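Local structure of putative 2,5-diketo-D-gluconic acid reductase B (Sinorhizobium meliloti, 3UP8) at residues E73-E78 and S113-R118; W238-Q242 and M273-R277. The protein probably reduces carbonyl substrates such as methylglyoxal with NADPH, as a TIM-barrel member of the aldo/keto reductase family. All blocks are in the same frame, centred on the assembly; numbering follows the deposited sequence.

Contact 1 (E73-E78 and S113-R118); sequences EAEVGE and SLRKLR
Gly-77 and Leu-117 bring their CA atoms to 3.8 Å where the helical segments 73-78 and 113-118 pass, their axes 7.7 Å apart at closest approach and their directions 45° apart. These are neighbouring outer helices of the (beta/alpha)8 barrel, and Gly-77 makes the approach possible: a CB on it would run into Lys-116 O and Leu-117 CA. With the backbones this near, Ala-74 CA directs its hydrogen at Lys-116 O, 3.5 Å away and nearly straight. Two waters finish the seam, one joining Ala-74 O to Lys-116 O, the other Gly-77 O to Leu-117 O. Beside this seam Leu-117 lays CD2 against Val-76 CG1 at 3.8 Å, the two side chains pointing the same way, and both also reach Leu-92 of the barrel strand 91-96. The polar end belongs to Glu-73. Its CG stands anti to the carbonyl carbon (chi1 -79°) and the chain runs on extended, which carries the carboxylate to Ser-113. There Ser-113 OG donates to Glu-73 OE2 over 2.8 Å on the syn side, 19° out of the carboxylate plane. Thr-94 also bonds OE2, while Gln-68 bonds the serine hydroxyl. Glu-73 OE1 takes a water at 2.6 Å that in turn accepts from Lys-116 NZ. A glutamine at Glu-73 would probably weaken this linkage, leaving the lysine facing a neutral amide and putting an NH2 group where either the serine or the water now donates. Direct hydrogen bonds at OE2 and a water bridge to Lys-116 at OE1 thus fix the carboxylate's rotation, and the nearby lysine is likely to favour its ionised form.

Contact 2 (W238-Q242 and M273-R277); sequences WLVQQ and MAAVR
Trp-238 meets Met-273 and Val-276 where the last turn of helix 231-240 packs against helix 270-277, on the outside of the aldo/keto reductase TIM barrel. Aromatic contacts dominate. Val-276 sets CG1 over one face of the indole, 3.5 Å from the centroid of the five-membered ring and just 9° off its normal, a CH-pi contact. The valine has CG1 anti to its own nitrogen (chi1 174°), and that rotamer presents this methyl to the ring; Leu-220 and Ile-223 of helix 218-227 pack on the same side chain. Met-273, modelled as selenomethionine, makes a Met-aromatic contact from an oblique direction: Met-273 SE lies 3.5 Å from Trp-238 CD1 and well away from the ring normal. Bends at chi2 and chi3 turn its chain back toward the tryptophan.

Apolar and mixed contacts continue along the selenomethionine. Met-273 CE rests 3.9 Å from Gln-242 CG, and Met-273 SE sits 3.6 Å from Gln-241 NE2. The Gln-241 amide is bonded at both its N and its O by partners beyond the two segments, NE2 donating to Leu-268 O and OE1 accepting from Arg-237, which probably holds it beside the selenium.

One side-chain hydrogen bond closes within 238-242, from Gln-242 to Trp-238. Gln-242 folds back over the indole face opposite Val-276, and its OE1 is bonded to Tyr-183, whose ring also meets that of Trp-238. Gln-242 NE2 hovers 3.4 Å above the indole plane, over the ring centre, and donates to Trp-238 O at 3.1 Å from a position above the carbonyl plane.

How the contacts relate
Both contacts join helices on the outside of one barrel, on opposite sides of the chain's centre, with centres 34 Å apart and no shared elements. Each is partly buried, a mix of core and surface. Contact 1 pairs two successive barrel helices, whereas contact 2 ties barrel helix 231-240 to helix 270-277, which comes after the eighth strand and helix 254-261. Their chemistry diverges accordingly: contact 1 relies on close backbones, waters and Glu-73, whose side chain lies about 7 Å from those of Tyr-70, the predicted proton donor, and Lys-95, predicted to lower its pKa; contact 2, far from those sites, rests on one indole, a valine methyl and a selenomethionine, with two glutamines alongside.

Contact 1 (E73-E78 and S113-R118)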
loop_
_atom_site.group_PDB
_atom_site.type_symbol
_atom_site.label_atom_id
_atom_site.label_comp_id
_atom_site.label_asym_id
_atom_site.label_seq_id
_atom_site.Cartn_x
_atom_site.Cartn_y
_atom_site.Cartn_z
ATOM N N GLU A 73 1.659 15.371 -0.130
ATOM C CA GLU A 73 3.018 15.042 0.340
ATOM C C GLU A 73 3.563 16.073 1.331
ATOM O O GLU A 73 4.199 15.707 2.333
ATOM C CB GLU A 73 3.997 14.923 -0.830
ATOM C CG GLU A 73 3.932 13.608 -1.600
ATOM C CD GLU A 73 4.777 13.657 -2.877
ATOM O OE1 GLU A 73 4.736 14.697 -3.592
ATOM O OE2 GLU A 73 5.496 12.670 -3.155
ATOM N N ALA A 74 3.318 17.356 1.050
ATOM C CA ALA A 74 3.751 18.436 1.941
ATOM C C ALA A 74 3.261 18.231 3.383
ATOM O O ALA A 74 4.025 18.377 4.341
ATOM C CB ALA A 74 3.294 19.816 1.395
ATOM N N GLU A 75 1.996 17.864 3.524
ATOM C CA GLU A 75 1.387 17.701 4.843
ATOM C C GLU A 75 1.869 16.413 5.509
ATOM O O GLU A 75 2.050 16.382 6.726
ATOM C CB GLU A 75 -0.142 17.758 4.724
ATOM C CG GLU A 75 -0.667 19.157 4.323
ATOM C CD GLU A 75 -0.734 19.408 2.817
ATOM O OE1 GLU A 75 -0.199 18.604 2.014
ATOM O OE2 GLU A 75 -1.335 20.435 2.425
ATOM N N VAL A 76 2.096 15.359 4.714
ATOM C CA VAL A 76 2.725 14.147 5.233
ATOM C C VAL A 76 4.083 14.495 5.842
ATOM O O VAL A 76 4.376 14.088 6.963
ATOM C CB VAL A 76 2.882 13.027 4.150
ATOM C CG1 VAL A 76 3.793 11.906 4.658
ATOM C CG2 VAL A 76 1.517 12.453 3.763
ATOM N N GLY A 77 4.898 15.243 5.098
ATOM C CA GLY A 77 6.225 15.678 5.548
ATOM C C GLY A 77 6.167 16.480 6.845
ATOM O O GLY A 77 6.925 16.220 7.776
ATOM N N GLU A 78 5.234 17.425 6.911
ATOM C CA GLU A 78 5.054 18.256 8.116
ATOM C C GLU A 78 4.640 17.408 9.323
ATOM O O GLU A 78 5.225 17.518 10.398
ATOM C CB GLU A 78 4.001 19.342 7.863
ATOM C CG GLU A 78 3.881 20.356 9.016
ATOM C CD GLU A 78 2.831 21.428 8.761
ATOM O OE1 GLU A 78 2.717 21.879 7.604
ATOM O OE2 GLU A 78 2.122 21.819 9.718
ATOM N N SER A 113 9.441 15.696 -4.631
ATOM C CA SER A 113 8.784 14.934 -3.558
ATOM C C SER A 113 9.549 15.053 -2.248
ATOM O O SER A 113 8.960 15.270 -1.177
ATOM C CB SER A 113 8.673 13.445 -3.934
ATOM O OG SER A 113 7.613 13.241 -4.836
ATOM N N LEU A 114 10.864 14.897 -2.332
ATOM C CA LEU A 114 11.706 14.929 -1.143
ATOM C C LEU A 114 11.719 16.309 -0.469
ATOM O O LEU A 114 11.808 16.415 0.764
ATOM C CB LEU A 114 13.107 14.429 -1.474
ATOM C CG LEU A 114 13.136 12.924 -1.829
ATOM C CD1 LEU A 114 14.528 12.492 -2.283
ATOM C CD2 LEU A 114 12.724 12.103 -0.638
ATOM N N ARG A 115 11.595 17.356 -1.276
ATOM C CA ARG A 115 11.442 18.698 -0.711
ATOM C C ARG A 115 10.144 18.795 0.085
ATOM O O ARG A 115 10.145 19.368 1.186
ATOM C CB ARG A 115 11.510 19.786 -1.786
ATOM C CG ARG A 115 12.910 19.965 -2.376
ATOM C CD ARG A 115 13.024 21.206 -3.277
ATOM N NE ARG A 115 12.481 20.990 -4.618
ATOM C CZ ARG A 115 13.156 20.437 -5.628
ATOM N NH1 ARG A 115 14.414 20.038 -5.473
ATOM N NH2 ARG A 115 12.565 20.289 -6.808
ATOM N N LYS A 116 9.047 18.260 -0.467
ATOM C CA LYS A 116 7.741 18.306 0.205
ATOM C C LYS A 116 7.728 17.437 1.462
ATOM O O LYS A 116 7.175 17.828 2.501
ATOM C CB LYS A 116 6.598 17.899 -0.741
ATOM C CG LYS A 116 6.412 18.829 -1.958
ATOM C CD LYS A 116 5.070 18.555 -2.622
ATOM C CE LYS A 116 4.725 19.592 -3.695
ATOM N NZ LYS A 116 5.168 19.171 -5.070
ATOM N N LEU A 117 8.363 16.270 1.366
ATOM C CA LEU A 117 8.386 15.297 2.461
ATOM C C LEU A 117 9.410 15.620 3.557
ATOM O O LEU A 117 9.455 14.937 4.588
ATOM C CB LEU A 117 8.613 13.882 1.906
ATOM C CG LEU A 117 7.458 13.350 1.047
ATOM C CD1 LEU A 117 7.938 12.106 0.275
ATOM C CD2 LEU A 117 6.235 13.016 1.904
ATOM N N ARG A 118 10.223 16.656 3.330
ATOM C CA ARG A 118 11.223 17.114 4.301
ATOM C C ARG A 118 12.172 16.011 4.783
ATOM O O ARG A 118 12.457 15.865 5.984
ATOM C CB ARG A 118 10.553 17.859 5.478
ATOM C CG ARG A 118 9.839 19.129 5.016
ATOM C CD ARG A 118 9.343 19.993 6.181
ATOM N NE ARG A 118 8.723 21.219 5.670
ATOM C CZ ARG A 118 7.838 21.959 6.334
ATOM N NH1 ARG A 118 7.452 21.624 7.562
ATOM N NH2 ARG A 118 7.332 23.040 5.757
HETATM O O HOH W 1 5.463 16.231 -5.531
HETATM O O HOH W 2 6.134 19.966 3.932
HETATM O O HOH W 3 9.324 14.506 7.339
#

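Contact 2 (W238-Q242 and M273-R277)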
loop_
_atom_site.group_PDB
_atom_site.type_symbol
_atom_site.label_atom_id
_atom_site.label_comp_id
_atom_site.label_asym_id
_atom_site.label_seq_id
_atom_site.Cartn_x
_atom_site.Cartn_y
_atom_site.Cartn_z
ATOM N N TRP A 238 -8.480 -10.118 7.358
ATOM C CA TRP A 238 -8.446 -11.117 6.293
ATOM C C TRP A 238 -7.273 -10.848 5.342
ATOM O O TRP A 238 -6.632 -11.781 4.833
ATOM C CB TRP A 238 -9.764 -11.114 5.513
ATOM C CG TRP A 238 -9.739 -11.973 4.280
ATOM C CD1 TRP A 238 -9.783 -13.342 4.235
ATOM C CD2 TRP A 238 -9.692 -11.529 2.910
ATOM N NE1 TRP A 238 -9.740 -13.778 2.925
ATOM C CE2 TRP A 238 -9.696 -12.685 2.095
ATOM C CE3 TRP A 238 -9.646 -10.267 2.296
ATOM C CZ2 TRP A 238 -9.663 -12.621 0.687
ATOM C CZ3 TRP A 238 -9.606 -10.202 0.884
ATOM C CH2 TRP A 238 -9.615 -11.373 0.105
ATOM N N LEU A 239 -7.007 -9.564 5.101
ATOM C CA LEU A 239 -5.850 -9.160 4.293
ATOM C C LEU A 239 -4.527 -9.455 5.001
ATOM O O LEU A 239 -3.662 -10.153 4.479
ATOM C CB LEU A 239 -5.963 -7.668 3.943
ATOM C CG LEU A 239 -7.164 -7.334 3.040
ATOM C CD1 LEU A 239 -7.442 -5.838 3.033
ATOM C CD2 LEU A 239 -6.917 -7.831 1.627
ATOM N N VAL A 240 -4.407 -8.947 6.223
ATOM C CA VAL A 240 -3.152 -8.934 6.953
ATOM C C VAL A 240 -2.755 -10.347 7.398
ATOM O O VAL A 240 -1.572 -10.640 7.597
ATOM C CB VAL A 240 -3.246 -7.886 8.093
ATOM C CG1 VAL A 240 -3.442 -8.526 9.478
ATOM C CG2 VAL A 240 -2.080 -6.939 8.039
ATOM N N GLN A 241 -3.751 -11.230 7.502
ATOM C CA GLN A 241 -3.524 -12.640 7.834
ATOM C C GLN A 241 -3.008 -13.448 6.640
ATOM O O GLN A 241 -2.469 -14.540 6.811
ATOM C CB GLN A 241 -4.819 -13.271 8.386
ATOM C CG GLN A 241 -4.648 -14.661 9.010
ATOM C CD GLN A 241 -5.832 -15.046 9.890
ATOM O OE1 GLN A 241 -6.298 -14.256 10.722
ATOM N NE2 GLN A 241 -6.315 -16.260 9.717
ATOM N N GLN A 242 -3.165 -12.927 5.427
ATOM C CA GLN A 242 -2.614 -13.604 4.251
ATOM C C GLN A 242 -1.107 -13.394 4.153
ATOM O O GLN A 242 -0.615 -12.269 4.382
ATOM C CB GLN A 242 -3.255 -13.080 2.986
ATOM C CG GLN A 242 -4.636 -13.596 2.730
ATOM C CD GLN A 242 -5.267 -12.930 1.539
ATOM O OE1 GLN A 242 -4.834 -13.120 0.402
ATOM N NE2 GLN A 242 -6.320 -12.167 1.785
HETATM N N MSE A 273 -11.696 -17.588 6.759
HETATM C CA MSE A 273 -10.851 -17.129 5.647
HETATM C C MSE A 273 -11.402 -17.563 4.283
HETATM O O MSE A 273 -11.484 -16.754 3.354
HETATM C CB MSE A 273 -9.406 -17.630 5.809
HETATM C CG MSE A 273 -8.645 -17.038 7.004
HETATM SE SE MSE A 273 -8.190 -15.129 6.844
HETATM C CE MSE A 273 -6.972 -15.370 5.336
ATOM N N ALA A 274 -11.772 -18.840 4.166
ATOM C CA ALA A 274 -12.380 -19.377 2.944
ATOM C C ALA A 274 -13.694 -18.673 2.587
ATOM O O ALA A 274 -13.943 -18.390 1.416
ATOM C CB ALA A 274 -12.608 -20.898 3.074
ATOM N N ALA A 275 -14.511 -18.384 3.600
ATOM C CA ALA A 275 -15.814 -17.728 3.418
ATOM C C ALA A 275 -15.679 -16.292 2.916
ATOM O O ALA A 275 -16.440 -15.857 2.038
ATOM C CB ALA A 275 -16.604 -17.749 4.712
ATOM N N VAL A 276 -14.727 -15.550 3.482
ATOM C CA VAL A 276 -14.469 -14.181 3.016
ATOM C C VAL A 276 -13.976 -14.213 1.572
ATOM O O VAL A 276 -14.363 -13.367 0.766
ATOM C CB VAL A 276 -13.510 -13.410 3.937
ATOM C CG1 VAL A 276 -13.167 -12.056 3.339
ATOM C CG2 VAL A 276 -14.155 -13.196 5.284
ATOM N N ARG A 277 -13.163 -15.216 1.247
ATOM C CA ARG A 277 -12.653 -15.421 -0.109
ATOM C C ARG A 277 -13.780 -15.624 -1.146
ATOM O O ARG A 277 -13.645 -15.210 -2.313
ATOM C CB ARG A 277 -11.670 -16.599 -0.120
ATOM C CG ARG A 277 -10.818 -16.724 -1.384
ATOM C CD ARG A 277 -10.248 -18.138 -1.534
ATOM N NE ARG A 277 -10.168 -18.564 -2.943
ATOM C CZ ARG A 277 -11.188 -19.047 -3.664
ATOM N NH1 ARG A 277 -12.406 -19.175 -3.137
ATOM N NH2 ARG A 277 -10.998 -19.397 -4.934
#